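Long-range contacts in conserved exported protein (Bacteroides fragilis, PDB 3CLW), which probably hydrolyses O-glycosidic bonds, although neither its substrate nor its biological role has been established: residues Y16-N21 / N305-A310; N293-E298 / T347-S352; A74-N79 / W89-C94; A24-R29 / W68-G73. One frame throughout, in Å; residues are numbered along the deposited sequence. Where two conformers were deposited one is given.

Overall arrangement
All four contacts belong to the barrel-forming part of the chain, whose parallel core fits the TIM-barrel clan of family 30 glycoside hydrolases. Interactions 1 and 4, with centres about 22 Å apart, connect strand 6-25 to its surroundings at two places along its length, facing strands 307-310 and 68-71 respectively. Interaction 2 belongs to the outer helical layer and touches interaction 1 through S352, which bonds to E18 and D20; their centres are about 9 Å apart. Interaction 3 orders the loop after strand 68-71. Its centre is about 13 Å from that of interaction 4, where T92 meets G73, and about 33 Å from that of interaction 1. Along the chain, interactions 4 and 3 follow in series inside the span closed by interaction 1, which interaction 2 crosses.

Interaction 1: residues Y16-N21 / N305-A310; sequences YQEIDN and NTKFWA
K307 and D20 meet tip to tip in a salt bridge, K307 NZ lying 2.7 Å from D20 OD1 and using that oxygen's syn lone pair. The lysine chain is extended beyond CG, and the same ammonium reaches a second acceptor, E18 OE1, on its anti side at 3.1 Å from K307 NZ. The two acidic groups thus share one positive charge, which would be expected to favour their ionised forms. W309 NE1 donates to the anti lone pair of D20 OD2, almost in the indole plane, although the modelled 2.5 Å is very short and its exact value doubtful. Beyond D20, N21 ND2 comes to 3.3 Å from W309 CH2 with the amide turned 87° from the indole, while N21 OD1 is hydrogen-bonded to Q355 NE2. Strand 353-356 runs between strands 6-25 and 307-310 in the barrel, and S352, just before it, bonds to the backbones of E18 and D20. W309 is flanked edge-to-face by Y180 and by F271 of strand 270-276.

Interaction 2: residues N293-E298 / T347-S352; sequences NRIHKE and TLANAS
N293 ND2 is hydrogen-bonded to D420 OD2, and the other end of this carboxamide, OD1, rests against L348, 3.7 Å from L348 CB. One helical turn on, H296 carries the second half of the contact. Its CB touches the carbonyl of L348, the gap from H296 CB to L348 O being 3.2 Å, and its ring stacks flat on the carboxamide of N350. The two planes are only 3° apart, with N350 ND2 over the centre of the imidazole, 3.8 Å above it, and N350 CG 3.8 Å from H296 CE1. H296 CG is anti to the backbone N (chi1 -175°), which places CG on the side of the loop. N350 OD1 also has a weak hydrogen bond from R409 NH2. N350 has positive phi, at 50°, and is the first residue to leave helical geometry after helix 328-347. On the buried side, I295 CD1 makes a loose apolar contact with A349 CB. The arrangement is that of a TIM barrel's outer layer, where one helix packs against the turn leading from the next helix into its strand.

Interaction 3: residues A74-N79 / W89-C94; sequences AGSYEN and WNRTEC
Y77 and E93 lie side by side and point the same way, the phenol ring and the carboxylate turned 83° apart, in the long loop that follows the second strand of a TIM-type barrel. Y77 CD2 approaches E93 CG at 4.0 Å, and E93 OE1 is held by the backbone N of Q107. Behind this pair, Y77 N bonds to T92 O at 2.9 Å.

On the buried side the hydroxyls of S76 and T92 face the opposite backbone. S76 OG accepts T92 N at 3.1 Å; T92 OG1 accepts A74 N at 2.8 Å and, more weakly, G75 N. Both hydroxyls are also hydrogen-bonded to E198 OE1, which ties the two segments to a third. G75 lets the backbones close up: its CA lies 3.1 Å from T92 O, in a CA-H...O contact, its phi is positive, and its lack of a side chain leaves room for C94 CB, 3.5 Å from G75 N. R91 lays its CG and CD near S76 O and gives its NE to V85 O.

At the far end, E78 is bent at chi2 (89°), which carries its CD back toward C94; K106 NZ salt-bridges E78 OE2, and C94 N donates to that same oxygen at 3.1 Å in an almost straight bond of 174°.

Interaction 4: residues A24-R29 / W68-G73; sequences ASDAWR and WRVNIG
W68 CG is anti to the backbone N (chi1 -177°), and the indole beyond it lies against the backbone of A24 to D26: S25 C and D26 N lie over one face, offset toward the rim, and D26 CB is 3.4 Å from W68 CZ2. W68 NE1 reaches D26 OD2 through a water. R69 makes the single parallel bridge, opposite S25: R69 N bonds to A24 O and R69 O receives D26 N, both at 2.9 Å. Its NE shares a second water with S25 OG, while NH1 is hydrogen-bonded to Q355 OE1 and NH2 forms a salt bridge with E231. At V70 the strand passes D26 OD2, which lies 3.5 Å from V70 CG1 and is hydrogen-bonded to Q110 NE2. N71 N then donates to D26 OD1 at 2.9 Å, on the syn side but 33° out of the carboxylate plane, extending the pairing beyond the bridge. Strand 68-71 pairs on its other side with strand 125-128, and helix 108-119 packs on W68 and V70.

Interaction 1: residues Y16-N21 / N305-A310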
loop_
_atom_site.group_PDB
_atom_site.type_symbol
_atom_site.label_atom_id
_atom_site.label_comp_id
_atom_site.label_asym_id
_atom_site.label_seq_id
_atom_site.Cartn_x
_atom_site.Cartn_y
_atom_site.Cartn_z
ATOM N N TYR A 16 -2.863 -10.465 18.124
ATOM C CA TYR A 16 -3.283 -9.129 17.693
ATOM C C TYR A 16 -4.157 -9.147 16.425
ATOM O O TYR A 16 -5.085 -9.954 16.341
ATOM C CB TYR A 16 -2.066 -8.211 17.560
ATOM C CG TYR A 16 -1.252 -8.236 18.825
ATOM C CD1 TYR A 16 -1.715 -7.608 19.992
ATOM C CD2 TYR A 16 -0.052 -8.925 18.881
ATOM C CE1 TYR A 16 -0.969 -7.654 21.180
ATOM C CE2 TYR A 16 0.692 -8.983 20.045
ATOM C CZ TYR A 16 0.233 -8.354 21.193
ATOM O OH TYR A 16 0.990 -8.419 22.334
ATOM N N GLN A 17 -3.867 -8.258 15.465
ATOM C CA GLN A 17 -4.695 -8.084 14.254
ATOM C C GLN A 17 -4.563 -9.264 13.275
ATOM O O GLN A 17 -3.578 -9.992 13.293
ATOM C CB GLN A 17 -4.380 -6.749 13.533
ATOM C CG GLN A 17 -3.102 -6.752 12.623
ATOM C CD GLN A 17 -1.817 -6.477 13.379
ATOM O OE1 GLN A 17 -1.746 -6.658 14.596
ATOM N NE2 GLN A 17 -0.792 -6.000 12.663
ATOM N N GLU A 18 -5.592 -9.428 12.449
ATOM C CA GLU A 18 -5.572 -10.306 11.297
ATOM C C GLU A 18 -4.892 -9.572 10.123
ATOM O O GLU A 18 -5.133 -8.379 9.921
ATOM C CB GLU A 18 -7.009 -10.656 10.932
ATOM C CG GLU A 18 -7.191 -11.597 9.749
ATOM C CD GLU A 18 -8.673 -11.783 9.395
ATOM O OE1 GLU A 18 -9.416 -10.763 9.292
ATOM O OE2 GLU A 18 -9.107 -12.945 9.232
ATOM N N ILE A 19 -4.048 -10.281 9.370
ATOM C CA ILE A 19 -3.419 -9.713 8.159
ATOM C C ILE A 19 -4.351 -9.843 6.955
ATOM O O ILE A 19 -4.864 -10.928 6.669
ATOM C CB ILE A 19 -2.063 -10.376 7.807
ATOM C CG1 ILE A 19 -1.089 -10.385 9.000
ATOM C CG2 ILE A 19 -1.420 -9.702 6.583
ATOM C CD1 ILE A 19 -0.578 -8.988 9.394
ATOM N N ASP A 20 -4.586 -8.726 6.270
ATOM C CA ASP A 20 -5.353 -8.719 5.027
ATOM C C ASP A 20 -4.427 -8.953 3.819
ATOM O O ASP A 20 -4.631 -9.884 3.072
ATOM C CB ASP A 20 -6.111 -7.393 4.863
ATOM C CG ASP A 20 -7.216 -7.199 5.917
ATOM O OD1 ASP A 20 -7.750 -8.206 6.411
ATOM O OD2 ASP A 20 -7.542 -6.042 6.241
ATOM N N ASN A 21 -3.425 -8.093 3.624
ATOM C CA ASN A 21 -2.566 -8.173 2.414
ATOM C C ASN A 21 -1.342 -7.303 2.516
ATOM O O ASN A 21 -1.201 -6.514 3.448
ATOM C CB ASN A 21 -3.336 -7.744 1.152
ATOM C CG ASN A 21 -3.856 -6.288 1.225
ATOM O OD1 ASN A 21 -3.096 -5.326 1.046
ATOM N ND2 ASN A 21 -5.160 -6.129 1.466
ATOM N N ASN A 305 -13.947 -2.598 16.609
ATOM C CA ASN A 305 -12.953 -3.509 16.044
ATOM C C ASN A 305 -12.535 -3.054 14.629
ATOM O O ASN A 305 -12.338 -3.871 13.737
ATOM C CB ASN A 305 -13.480 -4.959 16.045
ATOM C CG ASN A 305 -12.362 -6.006 16.065
ATOM O OD1 ASN A 305 -11.280 -5.777 16.612
ATOM N ND2 ASN A 305 -12.637 -7.173 15.493
ATOM N N THR A 306 -12.409 -1.748 14.440
ATOM C CA THR A 306 -12.054 -1.174 13.154
ATOM C C THR A 306 -10.604 -1.455 12.851
ATOM O O THR A 306 -9.749 -1.281 13.695
ATOM C CB THR A 306 -12.371 0.328 13.129
ATOM O OG1 THR A 306 -13.773 0.475 13.369
ATOM C CG2 THR A 306 -12.006 0.989 11.779
ATOM N N LYS A 307 -10.351 -1.935 11.641
ATOM C CA LYS A 307 -8.982 -2.136 11.153
ATOM C C LYS A 307 -8.272 -0.828 10.737
ATOM O O LYS A 307 -8.896 0.212 10.494
ATOM C CB LYS A 307 -8.984 -3.135 9.996
ATOM C CG LYS A 307 -9.243 -4.584 10.395
ATOM C CD LYS A 307 -9.396 -5.431 9.180
ATOM C CE LYS A 307 -9.436 -6.892 9.557
ATOM N NZ LYS A 307 -9.518 -7.775 8.353
ATOM N N PHE A 308 -6.948 -0.912 10.658
ATOM C CA PHE A 308 -6.162 0.101 9.981
ATOM C C PHE A 308 -5.406 -0.487 8.760
ATOM O O PHE A 308 -4.931 -1.610 8.822
ATOM C CB PHE A 308 -5.175 0.769 10.961
ATOM C CG PHE A 308 -4.355 1.848 10.313
ATOM C CD1 PHE A 308 -4.943 3.052 9.964
ATOM C CD2 PHE A 308 -3.026 1.625 10.008
ATOM C CE1 PHE A 308 -4.200 4.043 9.344
ATOM C CE2 PHE A 308 -2.275 2.585 9.379
ATOM C CZ PHE A 308 -2.853 3.803 9.042
ATOM N N TRP A 309 -5.330 0.281 7.669
ATOM C CA TRP A 309 -4.511 -0.046 6.484
ATOM C C TRP A 309 -3.589 1.131 6.181
ATOM O O TRP A 309 -4.035 2.300 6.058
ATOM C CB TRP A 309 -5.376 -0.300 5.245
ATOM C CG TRP A 309 -5.947 -1.695 5.074
ATOM C CD1 TRP A 309 -6.105 -2.661 6.053
ATOM C CD2 TRP A 309 -6.473 -2.267 3.860
ATOM N NE1 TRP A 309 -6.673 -3.789 5.508
ATOM C CE2 TRP A 309 -6.910 -3.576 4.169
ATOM C CE3 TRP A 309 -6.601 -1.800 2.524
ATOM C CZ2 TRP A 309 -7.478 -4.415 3.218
ATOM C CZ3 TRP A 309 -7.184 -2.648 1.576
ATOM C CH2 TRP A 309 -7.601 -3.940 1.930
ATOM N N ALA A 310 -2.293 0.844 6.089
ATOM C CA ALA A 310 -1.349 1.814 5.532
ATOM C C ALA A 310 -1.449 1.606 4.004
ATOM O O ALA A 310 -1.139 0.527 3.478
ATOM C CB ALA A 310 0.071 1.595 6.103
#

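Interaction 2: residues N293-E298 / T347-S352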
loop_
_atom_site.group_PDB
_atom_site.type_symbol
_atom_site.label_atom_id
_atom_site.label_comp_id
_atom_site.label_asym_id
_atom_site.label_seq_id
_atom_site.Cartn_x
_atom_site.Cartn_y
_atom_site.Cartn_z
ATOM N N ASN A 293 1.433 4.812 17.367
ATOM C CA ASN A 293 0.823 4.451 18.664
ATOM C C ASN A 293 -0.485 5.188 18.883
ATOM O O ASN A 293 -1.451 4.615 19.345
ATOM C CB ASN A 293 1.775 4.741 19.824
ATOM C CG ASN A 293 2.728 3.584 20.100
ATOM O OD1 ASN A 293 2.374 2.418 19.907
ATOM N ND2 ASN A 293 3.933 3.905 20.579
ATOM N N ARG A 294 -0.521 6.455 18.505
ATOM C CA ARG A 294 -1.740 7.232 18.646
ATOM C C ARG A 294 -2.904 6.656 17.831
ATOM O O ARG A 294 -4.050 6.618 18.311
ATOM C CB ARG A 294 -1.497 8.688 18.274
ATOM C CG ARG A 294 -2.530 9.594 18.930
ATOM C CD ARG A 294 -2.346 11.008 18.525
ATOM N NE ARG A 294 -3.510 11.803 18.887
ATOM C CZ ARG A 294 -3.674 13.078 18.578
ATOM N NH1 ARG A 294 -2.738 13.727 17.910
ATOM N NH2 ARG A 294 -4.781 13.708 18.963
ATOM N N ILE A 295 -2.595 6.180 16.617
ATOM C CA ILE A 295 -3.596 5.596 15.736
ATOM C C ILE A 295 -4.288 4.448 16.445
ATOM O O ILE A 295 -5.516 4.423 16.544
ATOM C CB ILE A 295 -2.991 5.085 14.382
ATOM C CG1 ILE A 295 -2.412 6.261 13.559
ATOM C CG2 ILE A 295 -4.035 4.294 13.606
ATOM C CD1 ILE A 295 -1.764 5.828 12.238
ATOM N N HIS A 296 -3.490 3.498 16.924
ATOM C CA HIS A 296 -4.021 2.340 17.611
ATOM C C HIS A 296 -4.786 2.690 18.910
ATOM O O HIS A 296 -5.839 2.121 19.183
ATOM C CB HIS A 296 -2.911 1.348 17.909
ATOM C CG HIS A 296 -3.403 0.082 18.520
ATOM N ND1 HIS A 296 -4.405 -0.671 17.949
ATOM C CD2 HIS A 296 -3.065 -0.545 19.673
ATOM C CE1 HIS A 296 -4.647 -1.725 18.711
ATOM N NE2 HIS A 296 -3.856 -1.665 19.769
ATOM N N LYS A 297 -4.255 3.633 19.685
ATOM C CA LYS A 297 -4.905 4.092 20.915
ATOM C C LYS A 297 -6.307 4.637 20.593
ATOM O O LYS A 297 -7.290 4.132 21.123
ATOM C CB LYS A 297 -4.052 5.138 21.642
ATOM C CG LYS A 297 -4.541 5.504 23.087
ATOM C CD LYS A 297 -4.506 7.033 23.348
ATOM C CE LYS A 297 -3.188 7.706 22.886
ATOM N NZ LYS A 297 -3.180 9.248 22.790
ATOM N N GLU A 298 -6.393 5.620 19.698
ATOM C CA GLU A 298 -7.681 6.249 19.357
ATOM C C GLU A 298 -8.601 5.321 18.606
ATOM O O GLU A 298 -9.788 5.274 18.880
ATOM C CB GLU A 298 -7.523 7.514 18.511
ATOM C CG GLU A 298 -6.553 8.552 19.025
ATOM C CD GLU A 298 -6.903 9.091 20.365
ATOM O OE1 GLU A 298 -6.006 9.715 20.995
ATOM O OE2 GLU A 298 -8.066 8.888 20.791
ATOM N N THR A 347 3.145 -3.318 14.055
ATOM C CA THR A 347 3.263 -3.570 15.487
ATOM C C THR A 347 2.771 -2.424 16.368
ATOM O O THR A 347 2.382 -2.666 17.480
ATOM C CB THR A 347 4.715 -3.923 15.893
ATOM O OG1 THR A 347 5.559 -2.812 15.580
ATOM C CG2 THR A 347 5.210 -5.157 15.162
ATOM N N LEU A 348 2.825 -1.189 15.888
ATOM C CA LEU A 348 2.369 -0.055 16.663
ATOM C C LEU A 348 0.964 0.388 16.244
ATOM O O LEU A 348 0.101 0.554 17.089
ATOM C CB LEU A 348 3.359 1.112 16.603
ATOM C CG LEU A 348 4.776 0.847 17.104
ATOM C CD1 LEU A 348 5.502 2.155 17.330
ATOM C CD2 LEU A 348 4.783 0.005 18.361
ATOM N N ALA A 349 0.741 0.540 14.936
ATOM C CA ALA A 349 -0.558 0.942 14.415
ATOM C C ALA A 349 -1.463 -0.270 14.206
ATOM O O ALA A 349 -2.635 -0.103 13.865
ATOM C CB ALA A 349 -0.409 1.762 13.145
ATOM N N ASN A 350 -0.920 -1.467 14.449
ATOM C CA ASN A 350 -1.617 -2.740 14.247
ATOM C C ASN A 350 -2.274 -2.858 12.872
ATOM O O ASN A 350 -3.417 -3.331 12.752
ATOM C CB ASN A 350 -2.646 -2.987 15.368
ATOM C CG ASN A 350 -2.007 -3.499 16.661
ATOM O OD1 ASN A 350 -2.395 -4.531 17.191
ATOM N ND2 ASN A 350 -1.034 -2.777 17.162
ATOM N N ALA A 351 -1.561 -2.414 11.828
ATOM C CA ALA A 351 -2.160 -2.323 10.506
ATOM C C ALA A 351 -2.505 -3.703 10.014
ATOM O O ALA A 351 -1.709 -4.620 10.186
ATOM C CB ALA A 351 -1.208 -1.642 9.543
ATOM N N SER A 352 -3.663 -3.865 9.368
ATOM C CA SER A 352 -3.947 -5.144 8.696
ATOM C C SER A 352 -3.417 -5.286 7.271
ATOM O O SER A 352 -3.519 -6.364 6.679
ATOM C CB SER A 352 -5.451 -5.490 8.739
ATOM O OG SER A 352 -5.832 -5.910 10.051
#

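Interaction 3: residues A74-N79 / W89-C94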
loop_
_atom_site.group_PDB
_atom_site.type_symbol
_atom_site.label_atom_id
_atom_site.label_comp_id
_atom_site.label_asym_id
_atom_site.label_seq_id
_atom_site.Cartn_x
_atom_site.Cartn_y
_atom_site.Cartn_z
ATOM N N ALA A 74 -10.093 8.546 -15.018
ATOM C CA ALA A 74 -11.056 9.629 -14.899
ATOM C C ALA A 74 -11.102 10.347 -16.237
ATOM O O ALA A 74 -11.850 11.313 -16.405
ATOM C CB ALA A 74 -10.631 10.582 -13.768
ATOM N N GLY A 75 -10.281 9.877 -17.187
ATOM C CA GLY A 75 -10.334 10.341 -18.563
ATOM C C GLY A 75 -9.550 11.604 -18.866
ATOM O O GLY A 75 -9.868 12.332 -19.803
ATOM N N SER A 76 -8.523 11.885 -18.088
ATOM C CA SER A 76 -7.678 13.004 -18.424
ATOM C C SER A 76 -6.974 12.772 -19.788
ATOM O O SER A 76 -6.513 13.705 -20.416
ATOM C CB SER A 76 -6.651 13.248 -17.320
ATOM O OG SER A 76 -5.944 12.078 -17.008
ATOM N N TYR A 77 -6.935 11.529 -20.247
ATOM C CA TYR A 77 -6.411 11.226 -21.568
ATOM C C TYR A 77 -7.379 11.645 -22.683
ATOM O O TYR A 77 -6.977 12.350 -23.607
ATOM C CB TYR A 77 -6.026 9.740 -21.702
ATOM C CG TYR A 77 -5.601 9.376 -23.115
ATOM C CD1 TYR A 77 -4.291 9.600 -23.541
ATOM C CD2 TYR A 77 -6.515 8.834 -24.036
ATOM C CE1 TYR A 77 -3.881 9.279 -24.827
ATOM C CE2 TYR A 77 -6.125 8.527 -25.320
ATOM C CZ TYR A 77 -4.784 8.754 -25.721
ATOM O OH TYR A 77 -4.347 8.433 -27.025
ATOM N N GLU A 78 -8.640 11.204 -22.637
ATOM C CA GLU A 78 -9.637 11.677 -23.631
ATOM C C GLU A 78 -9.799 13.214 -23.593
ATOM O O GLU A 78 -10.104 13.819 -24.598
ATOM C CB GLU A 78 -11.027 11.053 -23.396
ATOM C CG GLU A 78 -11.155 9.567 -23.700
ATOM C CD GLU A 78 -10.821 8.689 -22.494
ATOM O OE1 GLU A 78 -10.152 9.189 -21.541
ATOM O OE2 GLU A 78 -11.238 7.501 -22.503
ATOM N N ASN A 79 -9.617 13.819 -22.419
ATOM C CA ASN A 79 -9.912 15.233 -22.199
ATOM C C ASN A 79 -8.637 16.056 -22.297
ATOM O O ASN A 79 -8.602 17.187 -21.839
ATOM C CB ASN A 79 -10.506 15.425 -20.792
ATOM C CG ASN A 79 -11.166 16.781 -20.599
ATOM O OD1 ASN A 79 -11.866 17.272 -21.465
ATOM N ND2 ASN A 79 -11.009 17.337 -19.428
ATOM N N TRP A 89 2.549 10.356 -19.215
ATOM C CA TRP A 89 2.629 9.229 -18.284
ATOM C C TRP A 89 1.374 9.099 -17.393
ATOM O O TRP A 89 0.885 7.997 -17.130
ATOM C CB TRP A 89 3.827 9.412 -17.367
ATOM C CG TRP A 89 5.161 8.997 -17.926
ATOM C CD1 TRP A 89 6.205 9.824 -18.277
ATOM C CD2 TRP A 89 5.611 7.656 -18.159
ATOM N NE1 TRP A 89 7.270 9.068 -18.728
ATOM C CE2 TRP A 89 6.937 7.739 -18.658
ATOM C CE3 TRP A 89 5.020 6.384 -18.001
ATOM C CZ2 TRP A 89 7.681 6.603 -18.984
ATOM C CZ3 TRP A 89 5.759 5.261 -18.317
ATOM C CH2 TRP A 89 7.075 5.377 -18.810
ATOM N N ASN A 90 0.889 10.250 -16.915
ATOM C CA ASN A 90 -0.020 10.302 -15.775
ATOM C C ASN A 90 -1.481 10.515 -16.139
ATOM O O ASN A 90 -2.329 10.603 -15.247
ATOM C CB ASN A 90 0.436 11.375 -14.799
ATOM C CG ASN A 90 1.789 11.066 -14.188
ATOM O OD1 ASN A 90 2.370 10.030 -14.437
ATOM N ND2 ASN A 90 2.283 11.970 -13.391
ATOM N N ARG A 91 -1.757 10.594 -17.440
ATOM C CA ARG A 91 -3.117 10.665 -17.967
ATOM C C ARG A 91 -3.742 9.279 -17.946
ATOM O O ARG A 91 -3.034 8.270 -18.078
ATOM C CB ARG A 91 -3.101 11.191 -19.411
ATOM C CG ARG A 91 -2.996 12.710 -19.487
ATOM C CD ARG A 91 -2.663 13.178 -20.904
ATOM N NE ARG A 91 -2.197 14.556 -20.873
ATOM C CZ ARG A 91 -1.263 15.058 -21.688
ATOM N NH1 ARG A 91 -0.651 14.315 -22.626
ATOM N NH2 ARG A 91 -0.938 16.313 -21.543
ATOM N N THR A 92 -5.064 9.234 -17.775
ATOM C CA THR A 92 -5.808 7.968 -17.731
ATOM C C THR A 92 -6.964 8.007 -18.709
ATOM O O THR A 92 -7.571 9.070 -18.911
ATOM C CB THR A 92 -6.400 7.668 -16.293
ATOM O OG1 THR A 92 -7.426 8.626 -15.965
ATOM C CG2 THR A 92 -5.336 7.753 -15.227
ATOM N N GLU A 93 -7.290 6.870 -19.304
ATOM C CA GLU A 93 -8.541 6.754 -20.000
ATOM C C GLU A 93 -9.730 6.665 -19.017
ATOM O O GLU A 93 -9.539 6.584 -17.808
ATOM C CB GLU A 93 -8.532 5.519 -20.905
ATOM C CG GLU A 93 -7.439 5.570 -21.969
ATOM C CD GLU A 93 -7.393 4.316 -22.773
ATOM O OE1 GLU A 93 -6.921 3.291 -22.250
ATOM O OE2 GLU A 93 -7.880 4.357 -23.916
ATOM N N CYS A 94 -10.951 6.719 -19.536
ATOM C CA CYS A 94 -12.125 6.507 -18.698
ATOM C C CYS A 94 -13.037 5.525 -19.421
ATOM O O CYS A 94 -13.353 5.719 -20.607
ATOM C CB CYS A 94 -12.869 7.839 -18.392
ATOM S SG CYS A 94 -14.173 7.686 -17.146
#

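Interaction 4: residues A24-R29 / W68-G73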
loop_
_atom_site.group_PDB
_atom_site.type_symbol
_atom_site.label_atom_id
_atom_site.label_comp_id
_atom_site.label_asym_id
_atom_site.label_seq_id
_atom_site.Cartn_x
_atom_site.Cartn_y
_atom_site.Cartn_z
ATOM N N ALA A 24 0.540 -3.147 -3.817
ATOM C CA ALA A 24 1.153 -2.014 -4.497
ATOM C C ALA A 24 0.173 -1.539 -5.553
ATOM O O ALA A 24 -0.884 -2.129 -5.731
ATOM C CB ALA A 24 2.506 -2.400 -5.131
ATOM N N SER A 25 0.550 -0.500 -6.281
ATOM C CA SER A 25 -0.364 0.197 -7.155
ATOM C C SER A 25 0.075 0.093 -8.629
ATOM O O SER A 25 1.270 0.101 -8.935
ATOM C CB SER A 25 -0.415 1.657 -6.666
ATOM O OG SER A 25 -1.332 2.408 -7.400
ATOM N N ASP A 26 -0.900 -0.014 -9.525
ATOM C CA ASP A 26 -0.667 -0.029 -10.973
ATOM C C ASP A 26 -0.542 1.362 -11.639
ATOM O O ASP A 26 -0.498 1.477 -12.865
ATOM C CB ASP A 26 -1.787 -0.827 -11.638
ATOM C CG ASP A 26 -3.057 -0.016 -11.870
ATOM O OD1 ASP A 26 -3.192 1.114 -11.351
ATOM O OD2 ASP A 26 -3.924 -0.527 -12.617
ATOM N N ALA A 27 -0.524 2.416 -10.831
ATOM C CA ALA A 27 -0.827 3.767 -11.354
ATOM C C ALA A 27 0.206 4.232 -12.391
ATOM O O ALA A 27 1.427 3.973 -12.232
ATOM C CB ALA A 27 -0.916 4.746 -10.234
ATOM N N TRP A 28 -0.295 4.889 -13.445
ATOM C CA TRP A 28 0.525 5.623 -14.410
ATOM C C TRP A 28 1.307 4.748 -15.382
ATOM O O TRP A 28 1.055 4.810 -16.575
ATOM C CB TRP A 28 1.457 6.610 -13.725
ATOM C CG TRP A 28 0.759 7.628 -12.887
ATOM C CD1 TRP A 28 -0.579 7.987 -12.920
ATOM C CD2 TRP A 28 1.365 8.433 -11.863
ATOM N NE1 TRP A 28 -0.819 8.972 -11.971
ATOM C CE2 TRP A 28 0.357 9.258 -11.320
ATOM C CE3 TRP A 28 2.674 8.554 -11.379
ATOM C CZ2 TRP A 28 0.615 10.170 -10.304
ATOM C CZ3 TRP A 28 2.931 9.504 -10.368
ATOM C CH2 TRP A 28 1.909 10.282 -9.849
ATOM N N ARG A 29 2.189 3.897 -14.856
ATOM C CA ARG A 29 3.179 3.182 -15.665
ATOM C C ARG A 29 2.772 1.822 -16.209
ATOM O O ARG A 29 3.159 1.455 -17.322
ATOM C CB ARG A 29 4.532 3.172 -14.920
ATOM C CG ARG A 29 4.897 4.623 -14.608
ATOM C CD ARG A 29 6.218 4.819 -13.972
ATOM N NE ARG A 29 6.161 4.844 -12.523
ATOM C CZ ARG A 29 6.084 5.922 -11.751
ATOM N NH1 ARG A 29 5.971 7.144 -12.236
ATOM N NH2 ARG A 29 6.108 5.746 -10.452
ATOM N N TRP A 68 -3.771 -5.998 -5.114
ATOM C CA TRP A 68 -3.236 -5.143 -6.207
ATOM C C TRP A 68 -4.166 -3.952 -6.363
ATOM O O TRP A 68 -5.388 -4.137 -6.454
ATOM C CB TRP A 68 -3.146 -5.920 -7.527
ATOM C CG TRP A 68 -2.542 -5.179 -8.745
ATOM C CD1 TRP A 68 -3.148 -4.960 -9.967
ATOM C CD2 TRP A 68 -1.221 -4.642 -8.855
ATOM N NE1 TRP A 68 -2.287 -4.327 -10.827
ATOM C CE2 TRP A 68 -1.089 -4.118 -10.174
ATOM C CE3 TRP A 68 -0.133 -4.538 -7.967
ATOM C CZ2 TRP A 68 0.087 -3.470 -10.614
ATOM C CZ3 TRP A 68 1.049 -3.903 -8.410
ATOM C CH2 TRP A 68 1.141 -3.376 -9.727
ATOM N N ARG A 69 -3.607 -2.742 -6.336
ATOM C CA ARG A 69 -4.452 -1.555 -6.426
ATOM C C ARG A 69 -4.520 -1.049 -7.884
ATOM O O ARG A 69 -3.494 -0.693 -8.477
ATOM C CB ARG A 69 -3.982 -0.449 -5.481
ATOM C CG ARG A 69 -3.997 -0.807 -3.982
ATOM C CD ARG A 69 -3.334 0.286 -3.117
ATOM N NE ARG A 69 -3.942 1.604 -3.338
ATOM C CZ ARG A 69 -4.905 2.144 -2.581
ATOM N NH1 ARG A 69 -5.390 1.518 -1.500
ATOM N NH2 ARG A 69 -5.373 3.338 -2.907
ATOM N N VAL A 70 -5.733 -1.033 -8.440
ATOM C CA VAL A 70 -5.982 -0.613 -9.812
ATOM C C VAL A 70 -6.572 0.821 -9.878
ATOM O O VAL A 70 -7.620 1.108 -9.279
ATOM C CB VAL A 70 -6.900 -1.648 -10.523
ATOM C CG1 VAL A 70 -7.291 -1.190 -11.950
ATOM C CG2 VAL A 70 -6.211 -2.990 -10.546
ATOM N N ASN A 71 -5.881 1.701 -10.595
ATOM C CA ASN A 71 -6.329 3.072 -10.815
ATOM C C ASN A 71 -7.381 3.128 -11.921
ATOM O O ASN A 71 -7.064 3.063 -13.117
ATOM C CB ASN A 71 -5.134 3.984 -11.192
ATOM C CG ASN A 71 -5.516 5.478 -11.265
ATOM O OD1 ASN A 71 -4.889 6.243 -11.978
ATOM N ND2 ASN A 71 -6.543 5.876 -10.550
ATOM N N ILE A 72 -8.637 3.257 -11.503
ATOM C CA ILE A 72 -9.730 3.463 -12.420
ATOM C C ILE A 72 -9.610 4.899 -12.927
ATOM O O ILE A 72 -9.634 5.865 -12.146
ATOM C CB ILE A 72 -11.087 3.185 -11.736
ATOM C CG1 ILE A 72 -11.156 1.710 -11.269
ATOM C CG2 ILE A 72 -12.232 3.523 -12.656
ATOM C CD1 ILE A 72 -10.971 0.658 -12.376
ATOM N N GLY A 73 -9.427 5.024 -14.238
ATOM C CA GLY A 73 -9.209 6.315 -14.868
ATOM C C GLY A 73 -10.403 7.266 -14.898
ATOM O O GLY A 73 -11.558 6.853 -14.878
HETATM O O HOH W 1 -2.402 3.598 -4.932
HETATM O O HOH W 2 -3.331 -3.243 -13.310
HETATM O O HOH W 3 -2.944 5.385 -13.741
#